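PDB 5WIX: p-47 protein from Clostridium botulinum E1 str. 'BoNT E Beluga', which is of unknown function but has the tubular lipid-binding (TULIP) fold of bactericidal/permeability-increasing protein, which would be consistent with binding a lipid or another apolar ligand. Local coordinates for residues Trp23-Gly28 with Cys206-Val211; Lys81-Glu86 with Gly100-Leu105; Asn117-Glu122 with Asn177-Ile182; Ile172-Asn177 with Asp405-Asn410; Asn398-Ile403 with Ser415-Ile420. One frame throughout, in Å; residues are numbered along the deposited sequence.

Interaction 1: Trp23-Gly28 with Cys206-Val211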
# COMPACT_ATOMS: atom_id res chain seq x y z
N TRP A 23 2.53 -8.56 -5.32
CA TRP A 23 3.21 -7.96 -4.16
C TRP A 23 2.24 -7.72 -3.00
O TRP A 23 1.02 -7.74 -3.20
CB TRP A 23 3.87 -6.65 -4.59
CG TRP A 23 5.13 -6.88 -5.32
CD1 TRP A 23 5.28 -7.08 -6.66
CD2 TRP A 23 6.45 -6.93 -4.76
NE1 TRP A 23 6.61 -7.25 -6.96
CE2 TRP A 23 7.35 -7.16 -5.82
CE3 TRP A 23 6.95 -6.78 -3.46
CZ2 TRP A 23 8.72 -7.26 -5.62
CZ3 TRP A 23 8.31 -6.88 -3.27
CH2 TRP A 23 9.18 -7.12 -4.34
N ASP A 24 2.77 -7.47 -1.81
CA ASP A 24 1.90 -7.40 -0.60
C ASP A 24 1.38 -6.00 -0.26
O ASP A 24 0.18 -5.80 -0.04
CB ASP A 24 2.62 -7.95 0.63
CG ASP A 24 2.48 -9.44 0.77
OD1 ASP A 24 1.42 -9.98 0.36
OD2 ASP A 24 3.43 -10.07 1.29
N ILE A 25 2.30 -5.06 -0.14
CA ILE A 25 1.95 -3.66 0.03
C ILE A 25 2.84 -2.86 -0.89
O ILE A 25 4.06 -3.08 -0.93
CB ILE A 25 2.14 -3.20 1.49
CG1 ILE A 25 1.17 -3.91 2.42
CG2 ILE A 25 1.94 -1.70 1.60
CD1 ILE A 25 1.18 -3.37 3.83
N VAL A 26 2.25 -1.97 -1.67
CA VAL A 26 3.01 -1.14 -2.60
C VAL A 26 2.81 0.32 -2.22
O VAL A 26 1.67 0.75 -2.00
CB VAL A 26 2.56 -1.39 -4.05
CG1 VAL A 26 3.37 -0.55 -5.03
CG2 VAL A 26 2.65 -2.87 -4.38
N TYR A 27 3.91 1.07 -2.09
CA TYR A 27 3.84 2.53 -1.85
C TYR A 27 4.27 3.31 -3.08
O TYR A 27 5.10 2.83 -3.85
CB TYR A 27 4.71 2.93 -0.66
CG TYR A 27 4.52 2.04 0.53
CD1 TYR A 27 3.59 2.34 1.51
CD2 TYR A 27 5.28 0.91 0.67
CE1 TYR A 27 3.41 1.52 2.61
CE2 TYR A 27 5.13 0.08 1.74
CZ TYR A 27 4.19 0.38 2.73
OH TYR A 27 4.04 -0.46 3.82
N GLY A 28 3.75 4.53 -3.24
CA GLY A 28 4.08 5.35 -4.40
C GLY A 28 4.01 6.86 -4.20
O GLY A 28 3.19 7.36 -3.42
N CYS A 206 7.79 2.18 -4.32
CA CYS A 206 8.52 1.22 -3.52
C CYS A 206 7.62 0.02 -3.14
O CYS A 206 6.52 0.20 -2.62
CB CYS A 206 9.07 1.93 -2.29
SG CYS A 206 10.05 0.91 -1.25
N ILE A 207 8.10 -1.19 -3.42
CA ILE A 207 7.29 -2.40 -3.31
C ILE A 207 7.73 -3.31 -2.14
O ILE A 207 8.93 -3.47 -1.92
CB ILE A 207 7.35 -3.21 -4.63
CG1 ILE A 207 7.95 -2.38 -5.76
CG2 ILE A 207 5.98 -3.61 -5.08
CD1 ILE A 207 7.98 -3.16 -7.06
N LEU A 208 6.78 -3.92 -1.41
CA LEU A 208 7.14 -4.83 -0.31
C LEU A 208 6.32 -6.11 -0.15
O LEU A 208 5.19 -6.24 -0.65
CB LEU A 208 7.07 -4.09 1.05
CG LEU A 208 5.73 -3.74 1.74
CD1 LEU A 208 5.00 -4.93 2.29
CD2 LEU A 208 5.96 -2.79 2.88
N SER A 209 6.91 -7.01 0.63
CA SER A 209 6.27 -8.18 1.20
C SER A 209 6.37 -8.10 2.72
O SER A 209 7.47 -7.97 3.26
CB SER A 209 6.93 -9.46 0.70
OG SER A 209 6.73 -9.59 -0.70
N VAL A 210 5.25 -8.22 3.42
CA VAL A 210 5.27 -8.04 4.88
C VAL A 210 5.35 -9.34 5.68
O VAL A 210 4.52 -10.24 5.53
CB VAL A 210 4.05 -7.24 5.36
CG1 VAL A 210 4.07 -5.84 4.76
CG2 VAL A 210 2.76 -7.96 5.00
N VAL A 211 6.37 -9.43 6.55
CA VAL A 211 6.56 -10.55 7.46
C VAL A 211 7.01 -11.81 6.72
O VAL A 211 8.07 -12.37 7.00
CB VAL A 211 5.27 -10.86 8.24
CG1 VAL A 211 5.48 -12.05 9.17
CG2 VAL A 211 4.82 -9.64 9.03
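Over one face of the Trp-23 indole lies the CG2 methyl of Ile-207, 3.6 Å from the centroid of the five-membered ring, a CH-pi contact offset toward the rim. At the edge of the same indole, near its plane, the carbonyl O of Leu-208 faces CE3, and NE1 is hydrogen-bonded to the carbonyl of Ser-220. The Tyr-27 ring is met at its edge instead, by the Cys-206 carbonyl. These groups ride on two antiparallel strands with a classic beta bulge: Asp-24 and Ile-25 both face Leu-208, whose O accepts from Asp-24 N at 3.0 Å and from Ile-25 N at 3.2 Å. The first donor lies nearly along the C=O axis, the second above the carbonyl plane. Past the bulge the pairing is regular, with Tyr-27 N giving to Cys-206 O at 2.8 Å. The Asp-24 carboxylate can accept the N-H of Val-210 through OD2, though the bond is weak, and Arg-214 forms a long, weak ion pair with the same oxygen. Branched Ile-207 suits its place because CG2 serves two neighbours, the indole and Val-26 CG2, 3.5 Å away. Strand 25-30 runs between 203-210 and 234-238 in a six-stranded antiparallel sheet; strand 187-195 flanks 203-210 on its other side, Tyr-27 packs on strand 407-409, and Ile-25 and Val-210 reach Leu-242 of helix 240-252.

Interaction 2: Lys81-Glu86 with Gly100-Leu105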
# COMPACT_ATOMS: atom_id res chain seq x y z
N LYS A 81 17.71 15.07 -14.72
CA LYS A 81 18.21 16.21 -15.45
C LYS A 81 19.07 17.07 -14.51
O LYS A 81 18.62 17.47 -13.44
CB LYS A 81 17.03 17.01 -16.02
CG LYS A 81 17.32 17.93 -17.18
CD LYS A 81 16.03 18.58 -17.72
CE LYS A 81 15.12 17.57 -18.43
NZ LYS A 81 14.26 18.25 -19.46
N ILE A 82 20.31 17.35 -14.90
CA ILE A 82 21.21 18.14 -14.07
C ILE A 82 21.39 19.56 -14.64
O ILE A 82 21.87 19.74 -15.75
CB ILE A 82 22.59 17.46 -13.94
CG1 ILE A 82 22.43 16.00 -13.56
CG2 ILE A 82 23.43 18.15 -12.90
CD1 ILE A 82 21.65 15.81 -12.31
N PHE A 83 20.98 20.57 -13.88
CA PHE A 83 21.15 21.95 -14.31
C PHE A 83 22.36 22.57 -13.62
O PHE A 83 22.34 22.80 -12.40
CB PHE A 83 19.91 22.81 -14.00
CG PHE A 83 18.64 22.36 -14.70
CD1 PHE A 83 18.03 23.18 -15.64
CD2 PHE A 83 18.03 21.15 -14.38
CE1 PHE A 83 16.85 22.79 -16.26
CE2 PHE A 83 16.86 20.76 -15.00
CZ PHE A 83 16.27 21.58 -15.94
N ILE A 84 23.42 22.85 -14.37
CA ILE A 84 24.55 23.60 -13.83
C ILE A 84 24.32 25.06 -14.15
O ILE A 84 23.84 25.37 -15.23
CB ILE A 84 25.88 23.12 -14.43
CG1 ILE A 84 25.80 21.62 -14.74
CG2 ILE A 84 27.03 23.45 -13.49
CD1 ILE A 84 27.14 20.95 -15.03
N LYS A 85 24.64 25.96 -13.22
CA LYS A 85 24.50 27.38 -13.53
C LYS A 85 25.81 28.14 -13.31
O LYS A 85 25.93 29.32 -13.66
CB LYS A 85 23.37 28.01 -12.71
CG LYS A 85 22.62 29.10 -13.46
CD LYS A 85 21.16 28.72 -13.73
CE LYS A 85 20.46 29.78 -14.57
NZ LYS A 85 18.97 29.61 -14.58
N GLU A 86 26.80 27.45 -12.75
CA GLU A 86 28.15 27.99 -12.63
C GLU A 86 29.12 26.82 -12.59
O GLU A 86 28.80 25.76 -12.06
CB GLU A 86 28.31 28.85 -11.37
CG GLU A 86 29.66 29.57 -11.28
CD GLU A 86 29.96 30.11 -9.89
OE1 GLU A 86 29.02 30.46 -9.15
OE2 GLU A 86 31.16 30.19 -9.54
N GLY A 100 25.42 26.51 -17.48
CA GLY A 100 24.28 26.31 -18.37
C GLY A 100 24.18 24.97 -19.07
O GLY A 100 23.15 24.68 -19.69
N VAL A 101 25.23 24.14 -19.00
CA VAL A 101 25.16 22.80 -19.58
C VAL A 101 24.20 21.93 -18.79
O VAL A 101 24.12 22.01 -17.55
CB VAL A 101 26.53 22.10 -19.63
CG1 VAL A 101 26.57 21.11 -20.79
CG2 VAL A 101 27.63 23.12 -19.80
N ILE A 102 23.44 21.09 -19.49
CA ILE A 102 22.41 20.31 -18.84
C ILE A 102 22.54 18.82 -19.17
O ILE A 102 21.91 18.33 -20.13
CB ILE A 102 21.01 20.82 -19.20
CG1 ILE A 102 20.94 22.34 -18.97
CG2 ILE A 102 19.96 20.12 -18.37
CD1 ILE A 102 19.64 22.96 -19.38
N PRO A 103 23.37 18.11 -18.39
CA PRO A 103 23.58 16.67 -18.57
C PRO A 103 22.42 15.85 -18.06
O PRO A 103 21.66 16.29 -17.18
CB PRO A 103 24.85 16.39 -17.75
CG PRO A 103 24.96 17.51 -16.78
CD PRO A 103 24.29 18.70 -17.40
N ILE A 104 22.27 14.66 -18.61
CA ILE A 104 21.22 13.77 -18.15
C ILE A 104 21.81 12.43 -17.73
O ILE A 104 22.44 11.71 -18.52
CB ILE A 104 20.16 13.56 -19.23
CG1 ILE A 104 19.46 14.89 -19.53
CG2 ILE A 104 19.18 12.49 -18.79
CD1 ILE A 104 18.18 14.76 -20.31
N LEU A 105 21.61 12.13 -16.45
CA LEU A 105 22.17 10.95 -15.81
C LEU A 105 21.10 9.94 -15.46
O LEU A 105 19.92 10.28 -15.36
CB LEU A 105 22.92 11.35 -14.54
CG LEU A 105 23.81 12.58 -14.73
CD1 LEU A 105 24.33 13.11 -13.40
CD2 LEU A 105 24.94 12.16 -15.63
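Ile-82 meets Pro-103 and Leu-105 where strand 78-85 pairs antiparallel with the chain leading into strand 104-113, part of the curled sheet of this TULIP-fold protein. From its CB, Pro-103 CG is 3.7 Å away. CG1 stands anti to the carbonyl carbon (chi1 -49°), which takes it to Leu-105 CD1 at 3.5 Å, the two side chains crossing at about a right angle. CD1, at the tip, stays beside the same leucine methyl. A branched aliphatic residue suits this buried spot, since it fills the angle between the proline ring and the leucine, with Phe-64 of strand 58-70 as a further neighbour. Its backbone is held as well: Ile-82 N gives a 2.9 Å bond to Pro-103 O. Proline has no N-H to return to Ile-82 O, and that oxygen receives a CA-H...O contact from Ile-102 instead. Farther along, Ile-84 N makes a weak bond to Val-101 O, while Gly-100 N reaches Ile-84 O from above the carbonyl plane; the positive phi of Gly-100 (95°) would jam a CB against the preceding carbonyl. The more exposed side carries Lys-81, Phe-83 and Ile-102. There Ile-102 divides its branches between two neighbours, CD1 lying 4.1 Å from Phe-83 CD1 and CG2 lying 3.6 Å from Lys-81 CG, the aliphatic part of the lysine.

Interaction 3: Asn117-Glu122 with Asn177-Ile182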
# COMPACT_ATOMS: atom_id res chain seq x y z
N ASN A 117 17.86 5.41 14.71
CA ASN A 117 17.10 4.17 14.86
C ASN A 117 17.37 3.23 13.68
O ASN A 117 16.86 3.45 12.59
CB ASN A 117 15.60 4.46 14.97
N PRO A 118 18.19 2.18 13.90
CA PRO A 118 18.53 1.20 12.86
C PRO A 118 17.32 0.44 12.32
O PRO A 118 17.40 -0.12 11.22
CB PRO A 118 19.51 0.24 13.56
CG PRO A 118 19.29 0.45 15.00
CD PRO A 118 18.91 1.89 15.16
N HIS A 119 16.22 0.42 13.07
CA HIS A 119 14.99 -0.22 12.60
C HIS A 119 14.25 0.64 11.58
O HIS A 119 13.28 0.20 10.95
CB HIS A 119 14.08 -0.53 13.79
CG HIS A 119 14.37 -1.85 14.43
ND1 HIS A 119 15.27 -2.74 13.88
CD2 HIS A 119 13.89 -2.42 15.55
CE1 HIS A 119 15.32 -3.82 14.65
NE2 HIS A 119 14.50 -3.65 15.67
N ILE A 120 14.71 1.87 11.41
CA ILE A 120 14.25 2.73 10.33
C ILE A 120 15.27 2.70 9.20
O ILE A 120 16.37 3.23 9.34
CB ILE A 120 14.03 4.18 10.81
CG1 ILE A 120 12.76 4.27 11.65
CG2 ILE A 120 13.97 5.16 9.63
CD1 ILE A 120 12.40 5.67 12.11
N LYS A 121 14.91 2.07 8.08
CA LYS A 121 15.79 2.04 6.91
C LYS A 121 15.50 3.26 6.03
O LYS A 121 14.36 3.71 5.93
CB LYS A 121 15.62 0.73 6.13
CG LYS A 121 15.59 -0.53 7.01
CD LYS A 121 16.81 -0.64 7.94
CE LYS A 121 16.88 -1.99 8.65
NZ LYS A 121 17.19 -3.12 7.72
N GLU A 122 16.55 3.79 5.40
CA GLU A 122 16.48 5.12 4.79
C GLU A 122 16.88 5.11 3.30
O GLU A 122 17.92 4.57 2.93
CB GLU A 122 17.36 6.08 5.58
CG GLU A 122 17.38 7.49 5.06
CD GLU A 122 18.13 8.43 5.98
OE1 GLU A 122 18.08 8.23 7.21
OE2 GLU A 122 18.80 9.36 5.46
N ASN A 177 9.95 2.49 7.73
CA ASN A 177 9.90 2.06 9.13
C ASN A 177 9.55 0.58 9.27
O ASN A 177 8.38 0.21 9.18
CB ASN A 177 8.86 2.91 9.87
CG ASN A 177 9.12 3.01 11.36
OD1 ASN A 177 9.78 2.16 11.95
ND2 ASN A 177 8.58 4.05 11.97
N VAL A 178 10.55 -0.28 9.46
CA VAL A 178 10.24 -1.62 9.96
C VAL A 178 10.00 -1.44 11.46
O VAL A 178 10.47 -0.47 12.04
CB VAL A 178 11.36 -2.65 9.72
CG1 VAL A 178 10.83 -4.08 10.02
CG2 VAL A 178 11.89 -2.55 8.30
N THR A 179 9.27 -2.37 12.06
CA THR A 179 8.95 -2.30 13.49
C THR A 179 8.18 -1.01 13.83
O THR A 179 8.61 -0.21 14.67
CB THR A 179 10.23 -2.41 14.37
OG1 THR A 179 11.02 -1.22 14.25
CG2 THR A 179 11.07 -3.62 13.96
N SER A 180 7.05 -0.83 13.16
CA SER A 180 6.09 0.22 13.48
C SER A 180 5.03 -0.29 14.45
O SER A 180 4.95 -1.49 14.72
CB SER A 180 5.43 0.74 12.21
OG SER A 180 4.66 -0.29 11.62
N ASN A 181 4.20 0.60 14.97
CA ASN A 181 3.17 0.19 15.92
C ASN A 181 2.12 -0.71 15.26
O ASN A 181 1.43 -1.46 15.95
CB ASN A 181 2.50 1.40 16.56
CG ASN A 181 3.40 2.11 17.56
OD1 ASN A 181 3.39 1.78 18.75
ND2 ASN A 181 4.17 3.08 17.08
N ILE A 182 2.01 -0.62 13.94
CA ILE A 182 1.11 -1.50 13.20
C ILE A 182 1.89 -2.66 12.59
O ILE A 182 2.57 -2.50 11.58
CB ILE A 182 0.35 -0.77 12.08
CG1 ILE A 182 -0.30 0.50 12.62
CG2 ILE A 182 -0.69 -1.69 11.45
CD1 ILE A 182 -0.84 1.41 11.54
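Thr-179 and His-119 cross at about a right angle, with the threonine methyl over one face of the imidazole. CG2 sits 3.8 Å from the ring centroid, 25° off the normal and displaced toward the rim, where CD2 is its nearest ring atom: a CH-pi contact. Thr-179 OG1 lies between the backbone N and the carbonyl carbon (chi1 70°); from there it comes beside His-119 CB. A beta-branched threonine suits the site because one branch can cover the ring while the other, OG1, turns to the Val-178 carbonyl. Its backbone conformation is left-handed, and it falls just after Val-178, where strand 174-177 has given way to a loop. On the other segment, a type I turn from Asn-117 to Ile-120 leads into strand 120-125, with Pro-118 at its second position, a place that fits the ring's restricted phi. Between the turn and the loop Val-178 N gives a weak bond to His-119 O at 3.1 Å. Next to it Ile-120 and Asn-177 form a non-hydrogen-bonded antiparallel pair, their side chains slanting across each other. With one weak bond and a methyl on a ring at the surface, the contact implies modest cohesion at the place where two neighbouring strands part.

Interaction 4: Ile172-Asn177 with Asp405-Asn410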
# COMPACT_ATOMS: atom_id res chain seq x y z
N ILE A 172 17.17 12.51 1.61
CA ILE A 172 16.34 11.38 2.01
C ILE A 172 15.07 11.29 1.19
O ILE A 172 14.12 12.03 1.44
CB ILE A 172 15.94 11.48 3.46
CG1 ILE A 172 17.12 11.91 4.33
CG2 ILE A 172 15.34 10.16 3.91
CD1 ILE A 172 16.72 12.24 5.77
N PHE A 173 15.04 10.38 0.23
CA PHE A 173 13.89 10.25 -0.65
C PHE A 173 12.66 9.68 0.05
O PHE A 173 11.53 9.96 -0.34
CB PHE A 173 14.23 9.38 -1.85
CG PHE A 173 15.05 10.08 -2.89
CD1 PHE A 173 14.54 11.18 -3.55
CD2 PHE A 173 16.33 9.64 -3.21
CE1 PHE A 173 15.28 11.83 -4.49
CE2 PHE A 173 17.07 10.28 -4.16
CZ PHE A 173 16.55 11.38 -4.80
N ALA A 174 12.89 8.86 1.07
CA ALA A 174 11.80 8.29 1.84
C ALA A 174 12.33 7.63 3.10
O ALA A 174 13.39 7.00 3.07
CB ALA A 174 11.02 7.28 1.02
N SER A 175 11.60 7.79 4.20
CA SER A 175 11.90 7.03 5.40
C SER A 175 11.03 5.78 5.36
O SER A 175 9.84 5.84 5.03
CB SER A 175 11.65 7.85 6.66
OG SER A 175 10.26 8.08 6.86
N LEU A 176 11.65 4.65 5.65
CA LEU A 176 10.92 3.40 5.72
C LEU A 176 11.09 2.78 7.10
O LEU A 176 12.21 2.57 7.57
CB LEU A 176 11.39 2.44 4.64
CG LEU A 176 10.50 1.20 4.57
CD1 LEU A 176 10.39 0.68 3.15
CD2 LEU A 176 11.00 0.12 5.52
N ASN A 177 9.95 2.49 7.73
CA ASN A 177 9.90 2.06 9.13
C ASN A 177 9.55 0.58 9.27
O ASN A 177 8.38 0.21 9.18
CB ASN A 177 8.86 2.91 9.87
CG ASN A 177 9.12 3.01 11.36
OD1 ASN A 177 9.78 2.16 11.95
ND2 ASN A 177 8.58 4.05 11.97
N ASP A 405 2.37 5.22 8.21
CA ASP A 405 2.95 4.27 9.17
C ASP A 405 4.30 3.74 8.73
O ASP A 405 5.29 3.83 9.47
CB ASP A 405 1.98 3.09 9.39
CG ASP A 405 2.39 2.20 10.56
OD1 ASP A 405 2.26 2.63 11.72
OD2 ASP A 405 2.81 1.05 10.31
N ILE A 406 4.35 3.19 7.53
CA ILE A 406 5.59 2.60 7.05
C ILE A 406 6.44 3.58 6.21
O ILE A 406 7.55 3.96 6.62
CB ILE A 406 5.30 1.33 6.26
CG1 ILE A 406 4.48 0.40 7.13
CG2 ILE A 406 6.59 0.66 5.88
CD1 ILE A 406 5.16 0.08 8.43
N VAL A 407 5.94 3.99 5.05
CA VAL A 407 6.72 4.89 4.21
C VAL A 407 6.24 6.32 4.27
O VAL A 407 5.10 6.62 3.94
CB VAL A 407 6.71 4.46 2.73
CG1 VAL A 407 7.46 5.46 1.91
CG2 VAL A 407 7.35 3.09 2.57
N ASN A 408 7.14 7.20 4.72
CA ASN A 408 6.95 8.64 4.62
C ASN A 408 7.88 9.17 3.57
O ASN A 408 9.10 9.17 3.75
CB ASN A 408 7.22 9.34 5.95
CG ASN A 408 6.45 8.73 7.09
OD1 ASN A 408 5.26 9.00 7.26
ND2 ASN A 408 7.12 7.91 7.89
N TRP A 409 7.32 9.62 2.45
CA TRP A 409 8.15 10.14 1.37
C TRP A 409 8.75 11.49 1.74
O TRP A 409 8.04 12.40 2.17
CB TRP A 409 7.34 10.27 0.09
CG TRP A 409 6.84 8.98 -0.41
CD1 TRP A 409 5.57 8.48 -0.26
CD2 TRP A 409 7.58 7.99 -1.13
NE1 TRP A 409 5.48 7.24 -0.85
CE2 TRP A 409 6.69 6.92 -1.40
CE3 TRP A 409 8.89 7.91 -1.61
CZ2 TRP A 409 7.08 5.79 -2.10
CZ3 TRP A 409 9.28 6.78 -2.30
CH2 TRP A 409 8.38 5.74 -2.55
N ASN A 410 10.07 11.59 1.56
CA ASN A 410 10.83 12.80 1.87
C ASN A 410 10.80 13.12 3.35
O ASN A 410 10.84 14.29 3.73
CB ASN A 410 10.29 14.00 1.09
CG ASN A 410 10.28 13.75 -0.40
OD1 ASN A 410 11.32 13.82 -1.07
ND2 ASN A 410 9.09 13.49 -0.95
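Ala-174 CB rests beside Trp-409 CE3 at the closely packed end of this contact, where the CA atoms of Ala-174 and Trp-409 are 4.1 Å apart. Alanine suits the place: the indole lies beside it, and one methyl lets the backbones come close. Val-407 CG1, from the tryptophan's own strand, lies over one face of the indole, offset toward the rim, and also approaches Ala-174 CB. Leu-176 continues this apolar side, its CD1 3.9 Å from Val-407 CG2, while its CG lies alongside Ile-406 CG2. Aliphatic and aromatic residues fit here, since Tyr-27 of strand 25-30 packs against Ile-406, Val-407 and Trp-409, and Pro-187 and Phe-190 meet Leu-176. In sheet terms the arrangement is a short antiparallel pairing, by which strand 407-409 from late in the chain joins the end of the curled sheet beside strand 174-177. Ser-175 and Asn-408 form its hydrogen-bonded pair, Ser-175 N to Asn-408 O at 2.9 Å and Asn-408 N to Ser-175 O at 3.0 Å; Asn-177 N to Ile-406 O extends the pairing. The opposite face is polar and looser. Ser-175 OG makes a weak bond, 3.5 Å, to Asn-408 O, and Asn-177, partly exposed, has its CB 3.7 Å from Asp-405 O. Just past the strand, Asn-410 is in the left-handed region (phi 64°, psi 32°), a conformation asparagine tolerates well. Its N gives a 2.9 Å bond to Phe-173 O from above the carbonyl plane, and its OD1 is hydrogen-bonded to Tyr-171.

Interaction 5: Asn398-Ile403 with Ser415-Ile420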
# COMPACT_ATOMS: atom_id res chain seq x y z
N ASN A 398 -7.54 4.27 11.76
CA ASN A 398 -7.14 5.61 11.39
C ASN A 398 -6.30 5.48 10.13
O ASN A 398 -5.13 5.10 10.19
CB ASN A 398 -6.36 6.28 12.51
CG ASN A 398 -6.03 7.72 12.20
OD1 ASN A 398 -6.21 8.18 11.07
ND2 ASN A 398 -5.57 8.46 13.21
N PHE A 399 -6.89 5.76 8.97
CA PHE A 399 -6.19 5.51 7.72
C PHE A 399 -5.06 6.50 7.49
O PHE A 399 -4.05 6.16 6.88
CB PHE A 399 -7.17 5.55 6.56
CG PHE A 399 -8.18 4.46 6.62
CD1 PHE A 399 -7.80 3.15 6.36
CD2 PHE A 399 -9.50 4.73 6.97
CE1 PHE A 399 -8.72 2.15 6.42
CE2 PHE A 399 -10.42 3.73 7.02
CZ PHE A 399 -10.04 2.44 6.76
N THR A 400 -5.23 7.71 7.99
CA THR A 400 -4.13 8.66 7.99
C THR A 400 -2.93 8.06 8.74
O THR A 400 -1.78 8.22 8.31
CB THR A 400 -4.52 9.97 8.64
OG1 THR A 400 -5.62 10.56 7.92
CG2 THR A 400 -3.34 10.92 8.64
N ASP A 401 -3.21 7.37 9.84
CA ASP A 401 -2.14 6.72 10.59
C ASP A 401 -1.50 5.64 9.72
O ASP A 401 -0.27 5.48 9.72
CB ASP A 401 -2.68 6.11 11.90
CG ASP A 401 -2.71 7.11 13.04
OD1 ASP A 401 -2.37 8.29 12.83
OD2 ASP A 401 -3.08 6.71 14.17
N ILE A 402 -2.33 4.94 8.95
CA ILE A 402 -1.88 3.82 8.13
C ILE A 402 -1.01 4.27 6.97
O ILE A 402 0.03 3.66 6.71
CB ILE A 402 -3.07 3.01 7.56
CG1 ILE A 402 -3.57 2.02 8.61
CG2 ILE A 402 -2.66 2.27 6.28
CD1 ILE A 402 -4.88 1.32 8.22
N ILE A 403 -1.40 5.31 6.26
CA ILE A 403 -0.61 5.69 5.11
C ILE A 403 0.75 6.18 5.63
O ILE A 403 1.79 5.82 5.09
CB ILE A 403 -1.33 6.73 4.20
CG1 ILE A 403 -0.64 6.80 2.83
CG2 ILE A 403 -1.43 8.10 4.86
CD1 ILE A 403 -1.49 7.43 1.76
N SER A 415 -0.82 15.16 5.21
CA SER A 415 -1.83 15.94 5.92
C SER A 415 -3.25 15.45 5.69
O SER A 415 -4.00 15.28 6.65
CB SER A 415 -1.73 17.41 5.52
OG SER A 415 -0.55 17.99 6.04
N GLU A 416 -3.63 15.24 4.44
CA GLU A 416 -5.01 14.86 4.14
C GLU A 416 -5.08 13.64 3.23
O GLU A 416 -4.35 13.55 2.25
CB GLU A 416 -5.78 16.04 3.52
N VAL A 417 -5.94 12.70 3.59
CA VAL A 417 -6.24 11.53 2.77
C VAL A 417 -7.33 11.90 1.76
O VAL A 417 -8.41 12.37 2.13
CB VAL A 417 -6.70 10.33 3.64
CG1 VAL A 417 -7.22 9.19 2.77
CG2 VAL A 417 -5.55 9.83 4.51
N THR A 418 -7.06 11.68 0.47
CA THR A 418 -7.95 12.20 -0.57
C THR A 418 -8.98 11.20 -1.08
O THR A 418 -10.06 11.58 -1.53
CB THR A 418 -7.15 12.70 -1.75
OG1 THR A 418 -6.31 11.63 -2.23
CG2 THR A 418 -6.30 13.87 -1.30
N ASN A 419 -8.64 9.91 -1.03
CA ASN A 419 -9.60 8.88 -1.38
C ASN A 419 -9.18 7.50 -0.90
O ASN A 419 -8.00 7.23 -0.68
CB ASN A 419 -9.84 8.84 -2.89
CG ASN A 419 -11.20 8.28 -3.25
OD1 ASN A 419 -12.15 8.39 -2.47
ND2 ASN A 419 -11.31 7.66 -4.43
N ILE A 420 -10.17 6.64 -0.75
CA ILE A 420 -9.96 5.25 -0.40
C ILE A 420 -10.72 4.41 -1.42
O ILE A 420 -11.89 4.70 -1.75
CB ILE A 420 -10.43 4.98 1.05
CG1 ILE A 420 -9.56 5.82 2.00
CG2 ILE A 420 -10.43 3.48 1.35
CD1 ILE A 420 -9.57 5.42 3.45
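Helix 399-403 and strand 416-420 run at 96° to each other, their axes 8.8 Å apart at the closest, so that Phe-399, Thr-400 and Ile-403 meet Val-417 and Ile-420 through side chains without a hydrogen bond between the segments. The Ile-420 CD1 methyl lies over one face of the Phe-399 ring, 3.8 Å from its centroid and 24° off the normal, a CH-pi contact offset toward the rim beside CG and CD2. Ile-420 CG1 is anti to the carbonyl carbon and CD1 continues in an extended chain (chi2 -163°); isoleucine suits the place because its longer branch carries CD1 out to the ring. This is helix-on-sheet packing: the short helix lies against the edge strand 414-422 of the six-stranded sheet, and Phe-399 also touches Ile-428 on the adjoining strand 426-432. Val-417 meets the helix through CG2, which slides past Thr-400 with OG1 3.5 Å away and has Ile-403 CG2 at 4.5 Å, a looser approach. Compact valine suits the place where the backbones come nearest, 6.3 Å between the CA atoms of Thr-400 and Val-417. At the start of the helix Asn-398 is the N-cap, its OD1 accepting a weak 3.3 Å bond from Asp-401 N.

In the fold
Interactions 1 and 4 belong to different sheets yet pack directly on each other: Tyr-27 OH lies 3.3 Å from Ile-406 CB. Interaction 4 also adjoins interaction 3 in the curled sheet; they share Asn-177, and Ser-180 OG probably bonds to Asp-405 OD2 at 2.6 Å. Interaction 5 reaches the sheet of interaction 1, their nearest atoms about 5 Å apart, and touches interaction 3 through Ile-402 and Ile-182. Residues 398-420 thus bring a helix to one sheet, a strand to the other, then an edge strand back to the first. Interaction 2 lies farther out in the curled sheet, its centre about 28 Å from that of interaction 4.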